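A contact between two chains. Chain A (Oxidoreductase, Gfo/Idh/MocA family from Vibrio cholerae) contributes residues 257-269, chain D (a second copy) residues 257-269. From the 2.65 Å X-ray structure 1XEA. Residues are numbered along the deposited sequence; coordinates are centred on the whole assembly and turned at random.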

# COMPACT_ATOMS: atom_id res chain seq x y z
N LYS A 257 -14.68 -6.40 8.55
CA LYS A 257 -14.51 -6.56 9.98
C LYS A 257 -13.58 -7.74 10.25
O LYS A 257 -13.55 -8.70 9.48
CB LYS A 257 -15.86 -6.82 10.65
CG LYS A 257 -16.15 -5.94 11.84
CD LYS A 257 -17.59 -6.08 12.29
CE LYS A 257 -18.01 -4.92 13.19
NZ LYS A 257 -19.41 -5.02 13.69
N ASP A 258 -12.82 -7.67 11.34
CA ASP A 258 -11.90 -8.74 11.68
C ASP A 258 -12.67 -9.97 12.18
O ASP A 258 -13.80 -9.86 12.64
CB ASP A 258 -10.91 -8.25 12.74
CG ASP A 258 -9.76 -9.22 12.96
OD1 ASP A 258 -9.45 -10.00 12.05
OD2 ASP A 258 -9.14 -9.19 14.04
N TRP A 259 -12.02 -11.12 12.09
CA TRP A 259 -12.57 -12.42 12.50
C TRP A 259 -13.74 -12.85 11.64
O TRP A 259 -14.59 -13.64 12.07
CB TRP A 259 -12.99 -12.43 13.97
CG TRP A 259 -11.83 -12.57 14.88
CD1 TRP A 259 -11.01 -11.57 15.31
CD2 TRP A 259 -11.33 -13.78 15.46
NE1 TRP A 259 -10.02 -12.09 16.11
CE2 TRP A 259 -10.20 -13.44 16.22
CE3 TRP A 259 -11.74 -15.12 15.40
CZ2 TRP A 259 -9.45 -14.39 16.93
CZ3 TRP A 259 -10.99 -16.07 16.11
CH2 TRP A 259 -9.86 -15.69 16.86
N THR A 260 -13.79 -12.34 10.42
CA THR A 260 -14.83 -12.71 9.49
C THR A 260 -14.32 -13.96 8.80
O THR A 260 -13.22 -13.97 8.27
CB THR A 260 -15.02 -11.62 8.45
OG1 THR A 260 -15.36 -10.40 9.12
CG2 THR A 260 -16.12 -11.99 7.47
N PRO A 261 -15.10 -15.05 8.80
CA PRO A 261 -14.60 -16.25 8.13
C PRO A 261 -14.30 -16.03 6.65
O PRO A 261 -14.98 -15.26 5.98
CB PRO A 261 -15.71 -17.29 8.39
CG PRO A 261 -16.91 -16.47 8.68
CD PRO A 261 -16.38 -15.32 9.48
N MSE A 262 -13.26 -16.70 6.16
CA MSE A 262 -12.81 -16.59 4.78
C MSE A 262 -13.92 -16.84 3.77
O MSE A 262 -14.13 -16.05 2.85
CB MSE A 262 -11.64 -17.55 4.54
CG MSE A 262 -11.05 -17.57 3.14
SE MSE A 262 -11.94 -18.77 1.94
CE MSE A 262 -11.50 -20.44 2.81
N LEU A 263 -14.63 -17.95 3.93
CA LEU A 263 -15.70 -18.24 2.98
C LEU A 263 -16.74 -17.11 2.99
O LEU A 263 -17.24 -16.72 1.92
CB LEU A 263 -16.36 -19.59 3.29
CG LEU A 263 -15.56 -20.85 2.88
CD1 LEU A 263 -16.37 -22.10 3.20
CD2 LEU A 263 -15.22 -20.81 1.38
N ALA A 264 -17.04 -16.57 4.17
CA ALA A 264 -18.01 -15.49 4.32
C ALA A 264 -17.59 -14.25 3.56
O ALA A 264 -18.41 -13.58 2.91
CB ALA A 264 -18.20 -15.14 5.78
N SER A 265 -16.30 -13.94 3.64
CA SER A 265 -15.79 -12.78 2.94
C SER A 265 -15.98 -12.98 1.43
O SER A 265 -16.19 -12.02 0.69
CB SER A 265 -14.32 -12.55 3.25
OG SER A 265 -13.52 -13.32 2.40
N LYS A 266 -15.92 -14.24 0.99
CA LYS A 266 -16.12 -14.54 -0.42
C LYS A 266 -17.60 -14.64 -0.76
O LYS A 266 -17.98 -15.18 -1.80
CB LYS A 266 -15.42 -15.82 -0.82
CG LYS A 266 -13.92 -15.78 -0.68
CD LYS A 266 -13.26 -16.83 -1.58
CE LYS A 266 -11.80 -16.98 -1.23
NZ LYS A 266 -11.08 -15.69 -1.24
N GLY A 267 -18.42 -14.09 0.13
CA GLY A 267 -19.86 -14.07 -0.05
C GLY A 267 -20.62 -15.38 -0.03
O GLY A 267 -21.82 -15.41 -0.31
N PHE A 268 -19.96 -16.48 0.31
CA PHE A 268 -20.68 -17.74 0.33
C PHE A 268 -21.75 -17.80 1.39
O PHE A 268 -22.89 -18.13 1.09
CB PHE A 268 -19.71 -18.91 0.45
CG PHE A 268 -18.93 -19.18 -0.81
CD1 PHE A 268 -17.84 -18.37 -1.17
CD2 PHE A 268 -19.29 -20.21 -1.66
CE1 PHE A 268 -17.13 -18.60 -2.35
CE2 PHE A 268 -18.59 -20.44 -2.84
CZ PHE A 268 -17.50 -19.63 -3.19
N ASP A 269 -21.42 -17.46 2.63
CA ASP A 269 -22.43 -17.49 3.69
C ASP A 269 -23.63 -16.62 3.32
O ASP A 269 -24.77 -17.03 3.52
CB ASP A 269 -21.84 -17.00 5.02
CG ASP A 269 -20.75 -17.91 5.56
OD1 ASP A 269 -20.32 -17.73 6.73
OD2 ASP A 269 -20.30 -18.82 4.83
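Chain D, residues 257-269: KDWTPMLASKGFD

The second copy meets the first through the same thirteen residues, and nearly every contact occurs twice with the chains exchanged. Chain D repeats the fold of chain A: a loop through 257-261, a short helix over 262-265, a break at Lys D266 and Gly D267, and a second helix starting at Phe D268. Lys D257 to Thr D260 form a type II turn, with Trp D259 at positive phi (72°). Gly D267 also has positive phi, in a Schellman motif closing the first helix. The pairing is centred on Met A262 and Met D262, whose CA atoms lie 5.2 Å apart. From there the register runs in opposite senses: the loop before the helix in one chain faces the helix and the residues after it in the other. Together the stretches bury 646 Å².

Apolar packing is organised around each tryptophan. Trp D259 leaves its backbone sideways, but its indole reaches chain A, where CZ3 lies 3.6 Å from Leu A263 CD2 and CH2 3.9 Å from Phe A268 CZ. That phenylalanine approaches the indole edge, near its plane. In the reciprocal site Trp A259 CH2 is 3.6 Å from Phe D268 CE1, and Trp A259 CZ3 is 3.7 Å from Leu D263 CD2.

The selenomethionines fill the centre, both CA-to-CB bonds pointing toward the partner. Met D262 SE sits 3.9 Å from Trp A259 CE3, while its CE reaches Trp A259 O at 3.1 Å. Backbone also serves as packing surface here: Met D262 CG is 3.5 Å from Thr A260 O.

Lys A266 and Lys D266 each do two jobs. The methylene Lys D266 CE lies over one face of Trp A259, 3.6 Å from its CE2, a CH-pi contact, and the ammonium adds a cation-pi interaction from the same face. Lys D266 NZ donates to Asp A258 OD1 at 3.1 Å, completing a salt bridge; Lys A266 NZ does the same to Asp D258 OD1, also at 3.1 Å. Asp D258 OD1 also accepts from Trp D259 N at 2.7 Å; the matching bond from Trp A259 N to Asp A258 OD1, 2.8 Å, is weak. A water joins the partners at each bridge: water 1 donates to Asp A258 OD2 (3.2 Å from its O) and accepts from Lys D266 NZ (2.9 Å), while at the second the bond from Lys A266 NZ to the O of water 2, 3.3 Å, is weak.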

# COMPACT_ATOMS: atom_id res chain seq x y z
N LYS D 257 -1.50 -18.28 0.77
CA LYS D 257 -2.16 -18.64 -0.48
C LYS D 257 -3.64 -18.35 -0.32
O LYS D 257 -4.19 -18.47 0.77
CB LYS D 257 -1.97 -20.12 -0.80
CG LYS D 257 -0.54 -20.52 -1.08
CD LYS D 257 -0.42 -21.97 -1.52
CE LYS D 257 1.07 -22.37 -1.58
NZ LYS D 257 1.31 -23.65 -2.33
N ASP D 258 -4.30 -17.97 -1.41
CA ASP D 258 -5.72 -17.66 -1.37
C ASP D 258 -6.47 -18.90 -0.89
O ASP D 258 -5.96 -20.01 -0.98
CB ASP D 258 -6.18 -17.24 -2.76
CG ASP D 258 -7.59 -16.66 -2.77
OD1 ASP D 258 -8.15 -16.42 -1.67
OD2 ASP D 258 -8.14 -16.45 -3.88
N TRP D 259 -7.69 -18.70 -0.39
CA TRP D 259 -8.56 -19.75 0.15
C TRP D 259 -8.09 -20.32 1.48
O TRP D 259 -8.71 -21.23 2.04
CB TRP D 259 -8.77 -20.89 -0.87
CG TRP D 259 -9.66 -20.49 -2.02
CD1 TRP D 259 -9.28 -19.80 -3.13
CD2 TRP D 259 -11.09 -20.64 -2.11
NE1 TRP D 259 -10.37 -19.51 -3.91
CE2 TRP D 259 -11.50 -20.01 -3.31
CE3 TRP D 259 -12.06 -21.25 -1.30
CZ2 TRP D 259 -12.83 -19.96 -3.71
CZ3 TRP D 259 -13.40 -21.19 -1.71
CH2 TRP D 259 -13.77 -20.55 -2.90
N THR D 260 -6.99 -19.80 2.01
CA THR D 260 -6.51 -20.25 3.29
C THR D 260 -7.53 -19.68 4.28
O THR D 260 -7.71 -18.47 4.36
CB THR D 260 -5.13 -19.67 3.62
OG1 THR D 260 -4.20 -20.03 2.60
CG2 THR D 260 -4.64 -20.17 4.95
N PRO D 261 -8.22 -20.55 5.04
CA PRO D 261 -9.22 -20.13 6.02
C PRO D 261 -8.70 -19.13 7.06
O PRO D 261 -7.55 -19.20 7.47
CB PRO D 261 -9.66 -21.44 6.65
CG PRO D 261 -8.48 -22.34 6.44
CD PRO D 261 -8.11 -22.02 5.04
N MSE D 262 -9.57 -18.21 7.48
CA MSE D 262 -9.23 -17.19 8.46
C MSE D 262 -8.65 -17.72 9.76
O MSE D 262 -7.67 -17.19 10.26
CB MSE D 262 -10.47 -16.33 8.75
CG MSE D 262 -10.29 -15.20 9.78
SE MSE D 262 -10.64 -15.71 11.66
CE MSE D 262 -12.57 -15.88 11.60
N LEU D 263 -9.25 -18.77 10.32
CA LEU D 263 -8.76 -19.34 11.57
C LEU D 263 -7.39 -19.98 11.43
O LEU D 263 -6.70 -20.21 12.42
CB LEU D 263 -9.75 -20.37 12.12
CG LEU D 263 -11.07 -19.84 12.69
CD1 LEU D 263 -12.03 -20.99 13.00
CD2 LEU D 263 -10.79 -19.02 13.93
N ALA D 264 -7.00 -20.29 10.20
CA ALA D 264 -5.70 -20.90 9.95
C ALA D 264 -4.61 -19.82 9.99
O ALA D 264 -3.56 -19.99 10.63
CB ALA D 264 -5.70 -21.62 8.59
N SER D 265 -4.87 -18.71 9.31
CA SER D 265 -3.93 -17.59 9.26
C SER D 265 -3.61 -17.06 10.65
O SER D 265 -2.49 -16.63 10.90
CB SER D 265 -4.54 -16.46 8.44
OG SER D 265 -5.74 -16.04 9.04
N LYS D 266 -4.60 -17.07 11.53
CA LYS D 266 -4.42 -16.59 12.89
C LYS D 266 -3.74 -17.68 13.70
O LYS D 266 -3.57 -17.57 14.91
CB LYS D 266 -5.77 -16.23 13.50
CG LYS D 266 -6.45 -15.03 12.86
CD LYS D 266 -7.61 -14.56 13.74
CE LYS D 266 -8.34 -13.35 13.17
NZ LYS D 266 -7.47 -12.18 12.85
N GLY D 267 -3.37 -18.75 13.00
CA GLY D 267 -2.66 -19.86 13.61
C GLY D 267 -3.37 -20.85 14.50
O GLY D 267 -2.71 -21.63 15.19
N PHE D 268 -4.69 -20.87 14.50
CA PHE D 268 -5.34 -21.84 15.37
C PHE D 268 -5.20 -23.27 14.86
O PHE D 268 -4.95 -24.20 15.63
CB PHE D 268 -6.81 -21.47 15.57
CG PHE D 268 -6.99 -20.30 16.49
CD1 PHE D 268 -6.88 -18.99 16.02
CD2 PHE D 268 -7.24 -20.51 17.84
CE1 PHE D 268 -7.02 -17.91 16.88
CE2 PHE D 268 -7.38 -19.45 18.71
CZ PHE D 268 -7.27 -18.14 18.23
N ASP D 269 -5.33 -23.45 13.54
CA ASP D 269 -5.18 -24.76 12.94
C ASP D 269 -3.82 -25.33 13.34
O ASP D 269 -3.73 -26.44 13.86
CB ASP D 269 -5.28 -24.67 11.41
CG ASP D 269 -6.71 -24.52 10.93
OD1 ASP D 269 -7.49 -23.80 11.60
OD2 ASP D 269 -7.06 -25.10 9.87
O HOH W 1 -6.47 -10.65 15.15
O HOH W 2 -10.90 -15.88 -4.50